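Local atomic coordinates of threonine--tRNA ligase catalytic subunit (Aeropyrum pernix, PDB entry 3A32), a protein that probably attaches threonine to tRNA(Thr) in two steps, first activating the amino acid with ATP, and probably works with a separate editing subunit. Residues E448-V453 and A460-A465; S209-I214 and G227-L232; H390-A395 and M423-L428; K274-G279 and L325-G330. All coordinates share one frame; numbering follows the deposited sequence.

Contact 1: E448-V453 and A460-A465; sequences ELESPV and APRIPA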
# COMPACT_ATOMS: atom_id res chain seq x y z
N GLU A 448 -7.81 15.79 -16.51
CA GLU A 448 -7.87 17.16 -15.99
C GLU A 448 -8.21 17.12 -14.48
O GLU A 448 -7.57 17.77 -13.67
CB GLU A 448 -8.89 18.01 -16.78
CG GLU A 448 -8.75 19.56 -16.57
CD GLU A 448 -7.31 20.07 -16.89
OE1 GLU A 448 -6.80 19.75 -18.02
OE2 GLU A 448 -6.69 20.76 -16.02
N LEU A 449 -9.17 16.30 -14.10
CA LEU A 449 -9.49 16.16 -12.66
C LEU A 449 -8.35 15.50 -11.85
O LEU A 449 -8.26 15.69 -10.64
CB LEU A 449 -10.83 15.43 -12.43
CG LEU A 449 -12.06 15.99 -13.14
CD1 LEU A 449 -13.30 15.06 -12.97
CD2 LEU A 449 -12.37 17.42 -12.64
N GLU A 450 -7.46 14.76 -12.53
CA GLU A 450 -6.38 13.98 -11.90
C GLU A 450 -5.11 14.81 -11.82
O GLU A 450 -4.19 14.50 -11.09
CB GLU A 450 -6.09 12.71 -12.69
CG GLU A 450 -7.08 11.61 -12.40
CD GLU A 450 -6.88 10.38 -13.26
OE1 GLU A 450 -6.27 10.46 -14.37
OE2 GLU A 450 -7.34 9.32 -12.83
N SER A 451 -5.10 15.89 -12.58
CA SER A 451 -3.93 16.71 -12.78
C SER A 451 -3.26 17.16 -11.49
O SER A 451 -2.04 17.05 -11.35
CB SER A 451 -4.33 17.94 -13.62
OG SER A 451 -3.15 18.49 -14.11
N PRO A 452 -4.04 17.71 -10.53
CA PRO A 452 -3.40 18.11 -9.29
C PRO A 452 -2.74 16.92 -8.55
O PRO A 452 -1.71 17.11 -7.91
CB PRO A 452 -4.58 18.64 -8.42
CG PRO A 452 -5.65 18.98 -9.38
CD PRO A 452 -5.50 17.95 -10.50
N VAL A 453 -3.33 15.72 -8.62
CA VAL A 453 -2.74 14.56 -7.97
C VAL A 453 -1.48 14.11 -8.70
O VAL A 453 -0.51 13.75 -8.04
CB VAL A 453 -3.74 13.38 -7.72
CG1 VAL A 453 -3.00 12.08 -7.39
CG2 VAL A 453 -4.67 13.72 -6.57
N ALA A 460 -1.38 9.58 -11.22
CA ALA A 460 -2.65 9.38 -10.53
C ALA A 460 -2.99 7.86 -10.54
O ALA A 460 -2.86 7.20 -11.56
CB ALA A 460 -3.78 10.19 -11.17
N PRO A 461 -3.37 7.31 -9.38
CA PRO A 461 -3.81 5.90 -9.27
C PRO A 461 -5.10 5.56 -9.96
O PRO A 461 -6.13 6.16 -9.70
CB PRO A 461 -4.04 5.69 -7.75
CG PRO A 461 -3.34 6.80 -7.09
CD PRO A 461 -3.38 7.99 -8.07
N ARG A 462 -5.03 4.54 -10.81
CA ARG A 462 -6.18 3.95 -11.42
C ARG A 462 -6.33 2.57 -10.82
O ARG A 462 -5.53 1.66 -11.08
CB ARG A 462 -6.00 3.82 -12.96
CG ARG A 462 -5.67 5.16 -13.66
CD ARG A 462 -6.99 5.85 -13.96
NE ARG A 462 -6.79 7.13 -14.59
CZ ARG A 462 -6.62 7.33 -15.90
NH1 ARG A 462 -6.59 6.32 -16.75
NH2 ARG A 462 -6.48 8.58 -16.34
N ILE A 463 -7.34 2.43 -9.99
CA ILE A 463 -7.66 1.17 -9.41
C ILE A 463 -9.14 0.92 -9.79
O ILE A 463 -10.04 1.48 -9.12
CB ILE A 463 -7.49 1.20 -7.90
CG1 ILE A 463 -6.07 1.74 -7.58
CG2 ILE A 463 -7.81 -0.25 -7.35
CD1 ILE A 463 -5.84 2.01 -6.12
N PRO A 464 -9.36 0.16 -10.92
CA PRO A 464 -10.69 -0.04 -11.53
C PRO A 464 -11.57 -0.90 -10.69
O PRO A 464 -11.11 -1.76 -9.93
CB PRO A 464 -10.42 -0.75 -12.86
CG PRO A 464 -9.00 -1.29 -12.79
CD PRO A 464 -8.27 -0.48 -11.69
N ALA A 465 -12.86 -0.65 -10.84
CA ALA A 465 -13.86 -1.50 -10.23
C ALA A 465 -15.17 -1.25 -10.95
O ALA A 465 -15.44 -0.12 -11.37
CB ALA A 465 -14.01 -1.23 -8.70
O HOH W 1 -7.71 8.27 -10.60
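Val453 and Ala460 bring the two backbones closest, with CA atoms 5.8 Å apart, where residues 448-453, a kinked piece of helix 435-457, meet the irregular chain of 460-465 that turns back beside it. Around this point the packing is apolar: CG1 of Val453 lies 4.2 Å from CD of Pro461, and the methyl CB of Ala460 sits 3.7 Å from CB of Glu450. Beyond that methyl, Glu450 runs out extended to a side-on salt bridge with Arg462. NH2 of Arg462 reaches OE1 of Glu450 at 2.7 Å and NE of Arg462 reaches OE2 at 2.9 Å, both nearly straight. The returning chain leads from the last long helix of the chain to the short strand 465-466, which joins a mixed sheet beside strand 373-380, and Ala460 and Arg462 also hydrogen-bond through their backbones to Gln459 of the second subunit. Carboxylate and guanidinium lie only 22° from coplanar, and both carboxylate oxygens are met on their syn sides. Arg462 gets there by a bend at chi2 (-85°) that turns its chain across that of Glu450. Its NH1 is held by the carbonyl O of Lys370, while a water donates to both OE2 of Glu450 and O of Pro461.

Contact 2: S209-I214 and G227-L232; sequences SDKSLI and GAEEAL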
# COMPACT_ATOMS: atom_id res chain seq x y z
N SER A 209 7.70 25.69 25.61
CA SER A 209 7.99 25.52 27.03
C SER A 209 7.53 26.71 27.83
O SER A 209 7.24 27.78 27.30
CB SER A 209 9.49 25.38 27.31
OG SER A 209 10.17 26.55 26.93
N ASP A 210 7.45 26.47 29.14
CA ASP A 210 7.58 27.51 30.14
C ASP A 210 9.06 27.45 30.51
O ASP A 210 9.54 26.43 31.00
CB ASP A 210 6.71 27.18 31.35
CG ASP A 210 6.70 28.29 32.44
OD1 ASP A 210 7.72 29.04 32.66
OD2 ASP A 210 5.64 28.36 33.09
N LYS A 211 9.80 28.51 30.22
CA LYS A 211 11.24 28.54 30.48
C LYS A 211 11.63 28.23 31.95
O LYS A 211 12.71 27.65 32.18
CB LYS A 211 11.86 29.89 30.06
CG LYS A 211 12.00 30.02 28.55
CD LYS A 211 13.41 30.48 28.11
CE LYS A 211 13.63 30.18 26.59
NZ LYS A 211 13.15 28.77 26.20
N SER A 212 10.76 28.62 32.91
CA SER A 212 11.04 28.37 34.34
C SER A 212 10.99 26.89 34.70
O SER A 212 11.32 26.51 35.84
CB SER A 212 10.01 29.08 35.24
OG SER A 212 9.70 30.42 34.80
N LEU A 213 10.51 26.05 33.78
CA LEU A 213 10.25 24.65 34.08
C LEU A 213 11.17 23.71 33.28
O LEU A 213 10.99 22.49 33.27
CB LEU A 213 8.76 24.34 33.80
CG LEU A 213 7.71 25.16 34.59
CD1 LEU A 213 6.27 24.68 34.29
CD2 LEU A 213 8.00 25.11 36.08
N ILE A 214 12.15 24.28 32.59
CA ILE A 214 13.09 23.44 31.84
C ILE A 214 13.98 22.68 32.84
O ILE A 214 14.41 23.24 33.85
CB ILE A 214 13.89 24.27 30.80
CG1 ILE A 214 12.92 24.79 29.71
CG2 ILE A 214 15.04 23.43 30.21
CD1 ILE A 214 13.59 25.65 28.69
N GLY A 227 16.86 26.54 20.58
CA GLY A 227 17.11 26.28 19.16
C GLY A 227 15.85 25.77 18.45
O GLY A 227 15.54 26.23 17.37
N ALA A 228 15.10 24.87 19.09
CA ALA A 228 13.83 24.33 18.57
C ALA A 228 12.71 25.35 18.52
O ALA A 228 12.14 25.54 17.48
CB ALA A 228 13.40 23.05 19.35
N GLU A 229 12.45 26.06 19.61
CA GLU A 229 11.38 27.11 19.61
C GLU A 229 11.66 28.24 18.62
O GLU A 229 10.74 28.79 17.95
CB GLU A 229 11.18 27.69 21.00
CG GLU A 229 10.74 26.65 22.02
CD GLU A 229 10.63 27.17 23.44
OE1 GLU A 229 11.14 28.28 23.69
OE2 GLU A 229 10.07 26.46 24.33
N GLU A 230 12.94 28.57 18.53
CA GLU A 230 13.35 29.55 17.56
C GLU A 230 13.32 29.00 16.12
O GLU A 230 12.99 29.74 15.21
CB GLU A 230 14.69 30.15 17.99
CG GLU A 230 15.81 29.81 17.18
CD GLU A 230 16.28 31.01 16.42
OE1 GLU A 230 17.53 31.24 16.39
OE2 GLU A 230 15.39 31.75 15.90
N ALA A 231 13.56 27.71 15.91
CA ALA A 231 13.30 27.18 14.53
C ALA A 231 11.82 27.33 14.10
O ALA A 231 11.52 27.75 12.96
CB ALA A 231 13.79 25.74 14.38
N LEU A 232 10.90 27.07 15.03
CA LEU A 232 9.45 27.17 14.80
C LEU A 232 8.97 28.58 14.60
O LEU A 232 7.99 28.81 13.88
CB LEU A 232 8.67 26.52 15.95
CG LEU A 232 8.85 25.02 16.14
CD1 LEU A 232 8.24 24.54 17.49
CD2 LEU A 232 8.25 24.22 14.95
O HOH W 2 8.94 29.92 25.48
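Ser209 and Lys211, in the loop that follows strand 202-207 of the class II synthetase core, meet Glu229 of helix 222-243, and an Asx turn shapes the loop between them. The backbones stay well apart, CA of Ser209 and CA of Glu229 being 8.3 Å from each other, and the extended glutamate side chain spans the distance. Its OE2 is gripped twice by one residue. The hydroxyl OG of Ser209 donates to OE2 of Glu229 along the syn lone pair at 2.6 Å, and the backbone N of Ser209 donates to the same oxygen at 2.8 Å from its anti side, 32° out of the carboxylate plane. With chi1 at 63°, OG stands between the backbone N and the carbonyl carbon of its own residue, close enough to N for both donors to converge on one acceptor.

The other oxygen is held more loosely. Lys211, bent at chi2 and chi4, sends its chain past Glu229 in the opposite direction to form a long salt bridge. In the Asx turn, OD1 of Asp210, the residue between Ser209 and Lys211, accepts from the backbone N of Ser212 within the short 3-10 segment 211-213. Ser209 also packs on Trp225 of the same helix as Glu229. A water bridges O of Ser209 and OE1 of Glu229, while NZ of Lys211 meets that OE1 from above the carboxylate plane at 3.3 Å.

Contact 3: H390-A395 and M423-L428; sequences HIESTA and MKRRRL. With SO4 (sulfate ion), chain D.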
# COMPACT_ATOMS: atom_id res chain seq x y z
N HIS A 390 -31.63 9.33 -5.59
CA HIS A 390 -31.01 8.23 -4.86
C HIS A 390 -29.49 8.16 -5.02
O HIS A 390 -28.74 8.00 -4.02
CB HIS A 390 -31.65 6.89 -5.23
CG HIS A 390 -33.09 6.80 -4.85
ND1 HIS A 390 -34.08 6.46 -5.74
CD2 HIS A 390 -33.73 7.03 -3.66
CE1 HIS A 390 -35.26 6.46 -5.13
NE2 HIS A 390 -35.07 6.81 -3.87
N ILE A 391 -29.05 8.29 -6.26
CA ILE A 391 -27.63 8.30 -6.58
C ILE A 391 -26.94 9.46 -5.82
O ILE A 391 -25.92 9.26 -5.19
CB ILE A 391 -27.44 8.36 -8.12
CG1 ILE A 391 -27.76 7.01 -8.75
CG2 ILE A 391 -26.05 8.83 -8.50
CD1 ILE A 391 -28.06 7.07 -10.24
N GLU A 392 -27.51 10.67 -5.87
CA GLU A 392 -26.92 11.82 -5.16
C GLU A 392 -26.95 11.73 -3.65
O GLU A 392 -26.08 12.32 -2.95
CB GLU A 392 -27.62 13.11 -5.58
CG GLU A 392 -27.50 13.40 -7.05
CD GLU A 392 -26.02 13.62 -7.52
OE1 GLU A 392 -25.05 13.33 -6.82
OE2 GLU A 392 -25.85 14.10 -8.64
N SER A 393 -27.94 11.03 -3.10
CA SER A 393 -28.07 11.08 -1.65
C SER A 393 -27.26 9.94 -1.00
O SER A 393 -27.07 9.93 0.21
CB SER A 393 -29.55 11.13 -1.24
OG SER A 393 -30.14 9.90 -1.54
N THR A 394 -26.73 9.05 -1.83
CA THR A 394 -26.11 7.80 -1.41
C THR A 394 -24.71 7.60 -1.97
O THR A 394 -23.75 7.76 -1.24
CB THR A 394 -27.05 6.62 -1.73
OG1 THR A 394 -28.12 6.67 -0.77
CG2 THR A 394 -26.35 5.30 -1.55
N ALA A 395 -24.61 7.32 -3.27
CA ALA A 395 -23.37 6.94 -3.90
C ALA A 395 -22.46 8.13 -4.29
O ALA A 395 -21.21 7.97 -4.30
CB ALA A 395 -23.65 6.11 -5.10
N MET A 423 -19.89 23.16 -4.43
CA MET A 423 -20.72 22.04 -3.93
C MET A 423 -21.96 21.85 -4.80
O MET A 423 -23.04 21.65 -4.28
CB MET A 423 -21.14 22.22 -2.46
CG MET A 423 -19.97 22.14 -1.44
SD MET A 423 -19.26 20.50 -1.27
CE MET A 423 -20.69 19.58 -0.64
N LYS A 424 -21.78 21.91 -6.12
CA LYS A 424 -22.82 21.71 -7.11
C LYS A 424 -22.25 20.88 -8.24
O LYS A 424 -21.05 20.97 -8.55
CB LYS A 424 -23.31 23.07 -7.67
CG LYS A 424 -23.97 24.01 -6.60
CD LYS A 424 -24.84 25.11 -7.25
CE LYS A 424 -25.17 26.37 -6.38
NZ LYS A 424 -26.54 27.02 -6.80
N ARG A 425 -23.13 20.11 -8.88
CA ARG A 425 -22.90 19.54 -10.21
C ARG A 425 -22.69 20.62 -11.28
O ARG A 425 -23.38 21.66 -11.31
CB ARG A 425 -24.09 18.67 -10.64
CG ARG A 425 -24.25 17.41 -9.81
CD ARG A 425 -23.42 16.28 -10.38
NE ARG A 425 -23.51 15.08 -9.52
CZ ARG A 425 -22.55 14.18 -9.42
NH1 ARG A 425 -21.41 14.32 -10.11
NH2 ARG A 425 -22.71 13.16 -8.62
N ARG A 426 -21.77 20.37 -12.18
CA ARG A 426 -21.57 21.29 -13.26
C ARG A 426 -21.62 20.52 -14.57
O ARG A 426 -20.86 19.59 -14.78
CB ARG A 426 -20.24 22.03 -13.10
CG ARG A 426 -20.00 23.09 -14.15
CD ARG A 426 -18.75 23.97 -13.81
NE ARG A 426 -17.53 23.23 -14.08
CZ ARG A 426 -16.99 23.07 -15.29
NH1 ARG A 426 -17.55 23.63 -16.38
NH2 ARG A 426 -15.87 22.35 -15.40
N ARG A 427 -22.53 20.96 -15.46
CA ARG A 427 -22.78 20.32 -16.74
C ARG A 427 -21.77 20.63 -17.78
O ARG A 427 -21.40 21.78 -17.99
CB ARG A 427 -24.19 20.70 -17.24
CG ARG A 427 -24.68 19.83 -18.35
CD ARG A 427 -26.14 20.01 -18.62
NE ARG A 427 -26.39 19.56 -19.98
CZ ARG A 427 -27.58 19.58 -20.60
NH1 ARG A 427 -28.66 20.06 -20.01
NH2 ARG A 427 -27.65 19.16 -21.85
N LEU A 428 -21.30 19.58 -18.46
CA LEU A 428 -20.41 19.75 -19.62
C LEU A 428 -21.07 19.07 -20.79
O LEU A 428 -21.81 18.12 -20.62
CB LEU A 428 -19.03 19.09 -19.43
CG LEU A 428 -18.25 19.25 -18.13
CD1 LEU A 428 -17.08 18.27 -18.15
CD2 LEU A 428 -17.77 20.69 -17.91
S SO4 D . -31.05 19.53 -22.87
O1 SO4 D . -32.44 19.29 -23.27
O2 SO4 D . -30.53 20.62 -23.72
O3 SO4 D . -31.02 19.89 -21.46
O4 SO4 D . -30.30 18.28 -22.98
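Glu392 and Arg425 are the pair through which the end of helix 384-393 meets edge strand 424-431 of the anticodon-binding domain, and their union is compact although the backbones are 10.1 Å apart at the nearest CA atoms, those of the same two residues. The side chains come from opposite directions. NE of Arg425 donates to the syn lone pair of OE2 of Glu392 at 2.7 Å, and NH2 of Arg425 to OE1 of Glu392 at 3.0 Å, a side-on grip with one nitrogen for each oxygen. A weak third bond runs from NH2 to OE2. The fit is not flat: the carboxylate plane is turned 40° from that of the guanidinium, although the carboxyl carbon stays in the guanidinium plane, at its edge. Both chains are bent at chi2, Glu392 at -63° and Arg425 at -88°, which folds each charged end back from full extension.

Two residues along the strand the character changes. Arg427, its chain extended from CG to NE, stretches out from the exposed part of the strand to a sulfate probably taken up from the crystallisation liquor. NH1 of Arg427 bonds O3 of the sulfate at 2.8 Å and NH2 bonds O4 at 3.0 Å, with Lys406 as a further donor to the ion.

Glu392 is shared: Arg331 forms a second salt bridge to its OE1, while NH2 of Arg425 also bonds the carbonyl O of Pro397. Two arginines converging on one carboxylate would be expected to stabilise its negative charge, which in turn would offset the closeness of the arginines to each other.

Contact 4: K274-G279 and L325-G330; sequences KEWQMG and LEHRRG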
# COMPACT_ATOMS: atom_id res chain seq x y z
N LYS A 274 -15.07 27.09 13.37
CA LYS A 274 -14.64 25.84 14.06
C LYS A 274 -13.20 25.49 13.63
O LYS A 274 -12.82 25.70 12.48
CB LYS A 274 -15.54 24.61 13.72
CG LYS A 274 -17.05 24.74 14.00
CD LYS A 274 -17.95 23.55 13.37
CE LYS A 274 -18.71 22.65 14.48
NZ LYS A 274 -20.09 23.15 15.12
N GLU A 275 -12.39 24.96 14.54
CA GLU A 275 -11.06 24.47 14.13
C GLU A 275 -11.15 23.02 13.70
O GLU A 275 -11.92 22.25 14.27
CB GLU A 275 -10.06 24.54 15.26
CG GLU A 275 -9.80 25.93 15.77
CD GLU A 275 -8.66 25.94 16.75
OE1 GLU A 275 -8.06 24.85 17.02
OE2 GLU A 275 -8.36 27.05 17.25
N TRP A 276 -10.39 22.69 12.66
CA TRP A 276 -10.21 21.31 12.23
C TRP A 276 -8.71 21.04 12.34
O TRP A 276 -7.95 21.43 11.44
CB TRP A 276 -10.71 21.13 10.77
CG TRP A 276 -10.39 19.81 10.12
CD1 TRP A 276 -9.75 18.72 10.68
CD2 TRP A 276 -10.74 19.42 8.78
NE1 TRP A 276 -9.66 17.68 9.76
CE2 TRP A 276 -10.29 18.08 8.60
CE3 TRP A 276 -11.39 20.09 7.71
CZ2 TRP A 276 -10.45 17.39 7.39
CZ3 TRP A 276 -11.56 19.41 6.52
CH2 TRP A 276 -11.08 18.07 6.36
N GLN A 277 -8.28 20.38 13.42
CA GLN A 277 -6.87 20.10 13.62
C GLN A 277 -6.41 18.95 12.73
O GLN A 277 -7.10 17.91 12.60
CB GLN A 277 -6.52 19.79 15.10
CG GLN A 277 -4.99 19.96 15.40
CD GLN A 277 -4.68 20.03 16.87
OE1 GLN A 277 -4.24 19.04 17.43
NE2 GLN A 277 -4.90 21.20 17.51
N MET A 278 -5.26 19.14 12.11
CA MET A 278 -4.69 18.16 11.18
C MET A 278 -3.37 17.60 11.74
O MET A 278 -3.37 17.13 12.91
CB MET A 278 -4.55 18.78 9.79
CG MET A 278 -5.91 19.08 9.24
SD MET A 278 -5.91 20.00 7.71
CE MET A 278 -7.64 20.02 7.35
N GLY A 279 -2.28 17.68 10.97
CA GLY A 279 -1.00 17.10 11.40
C GLY A 279 -0.27 18.02 12.38
O GLY A 279 -0.82 19.04 12.80
N LEU A 325 -15.34 13.94 5.32
CA LEU A 325 -16.66 13.51 4.84
C LEU A 325 -17.76 14.45 5.38
O LEU A 325 -18.72 14.71 4.68
CB LEU A 325 -16.96 12.04 5.20
CG LEU A 325 -16.13 11.00 4.45
CD1 LEU A 325 -16.23 9.61 5.16
CD2 LEU A 325 -16.57 10.93 2.95
N GLU A 326 -17.62 14.95 6.60
CA GLU A 326 -18.55 15.93 7.13
C GLU A 326 -18.44 17.30 6.50
O GLU A 326 -19.44 17.80 5.98
CB GLU A 326 -18.52 15.94 8.67
CG GLU A 326 -19.15 14.62 9.26
CD GLU A 326 -18.91 14.49 10.78
OE1 GLU A 326 -18.47 15.49 11.35
OE2 GLU A 326 -19.12 13.39 11.40
N HIS A 327 -17.24 17.87 6.45
CA HIS A 327 -17.03 19.18 5.83
C HIS A 327 -17.53 19.21 4.36
O HIS A 327 -18.07 20.22 3.92
CB HIS A 327 -15.56 19.59 5.93
CG HIS A 327 -15.24 20.93 5.33
ND1 HIS A 327 -15.70 22.11 5.85
CD2 HIS A 327 -14.48 21.26 4.25
CE1 HIS A 327 -15.26 23.11 5.12
NE2 HIS A 327 -14.53 22.62 4.13
N ARG A 328 -17.37 18.09 3.64
CA ARG A 328 -17.75 18.02 2.22
C ARG A 328 -18.98 17.17 1.92
O ARG A 328 -19.23 16.85 0.78
CB ARG A 328 -16.59 17.55 1.36
CG ARG A 328 -15.55 18.66 1.17
CD ARG A 328 -15.76 19.34 -0.18
NE ARG A 328 -14.99 20.59 -0.31
CZ ARG A 328 -13.73 20.66 -0.74
NH1 ARG A 328 -13.08 19.52 -1.05
NH2 ARG A 328 -13.09 21.86 -0.81
N ARG A 329 -19.74 16.83 2.95
CA ARG A 329 -21.01 16.13 2.78
C ARG A 329 -20.88 14.92 1.80
O ARG A 329 -21.74 14.74 0.87
CB ARG A 329 -22.10 17.13 2.35
CG ARG A 329 -22.64 18.05 3.51
CD ARG A 329 -22.06 19.43 3.46
NE ARG A 329 -22.65 20.31 4.49
CZ ARG A 329 -21.99 20.99 5.44
NH1 ARG A 329 -20.65 20.93 5.56
NH2 ARG A 329 -22.69 21.75 6.29
N GLY A 330 -19.87 14.08 2.05
CA GLY A 330 -19.77 12.84 1.35
C GLY A 330 -19.12 12.98 -0.02
O GLY A 330 -19.06 11.99 -0.75
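At the C-terminal end of helix 317-327, closed by a Schellman motif, a single pair of aromatic side chains, Trp276 and His327, meets between residues 325-330 and residues 274-279 of strand 273-284 in the catalytic core's mixed sheet. Their CA atoms are the nearest between the segments, 9.6 Å apart, and in both the bond from CA to CB is directed toward the other segment. Each carries its ring anti to the backbone N (chi1 171° for Trp276), an orientation that carries the ring from its own backbone to the other residue. Contact is made by one corner of the indole: CZ3 of Trp276 lies 4.0 Å from CB of His327 and 4.1 Å from its CD2. The rings sit obliquely, planes at 56° and centroids 5.9 Å apart for the six-membered ring of the indole and the imidazole. No hydrogen bond joins the two segments; the meeting is one of van der Waals contact.

Close by, the helix is brought to its end. The backbone N of Gly330 reaches O of Leu325 at 2.9 Å and that of Arg329 reaches O of Glu326, with Arg329 at positive phi as the C-prime residue. NH1 of Arg329 then turns back to O of His327 at 3.1 Å, standing above the carbonyl plane and not on a lone pair.

On the strand side, CE of Met278 rests over the centre of one face of the Trp276 ring. The indole also packs against Phe320, Val323 and Tyr324 of helix 317-327, and His327 touches Val267, so that this helix end touches side chains of two adjacent strands, 273-284 and 260-268.

Overall arrangement
Along the chain the contacts come in series, contact 2, contact 4, contact 3, then contact 1. Contacts 2 and 4 belong to the class II catalytic core, their centres 31 Å apart: one holds a loop after strand 202-207 and the other sets a helix end against strand 273-284 of the same sheet. Contacts 1 and 3, with centres 19 Å apart, lie in the C-terminal part, where strand 424-431 leads into helix 435-457. Contacts 3 and 4 touch, CE of Met423 packing 3.4 Å from O of Arg328, and thereby join the anticodon-binding and catalytic parts directly. Contact 2 lies across the chain's centre from contacts 1 and 3, about 50 Å from contact 3 between centres.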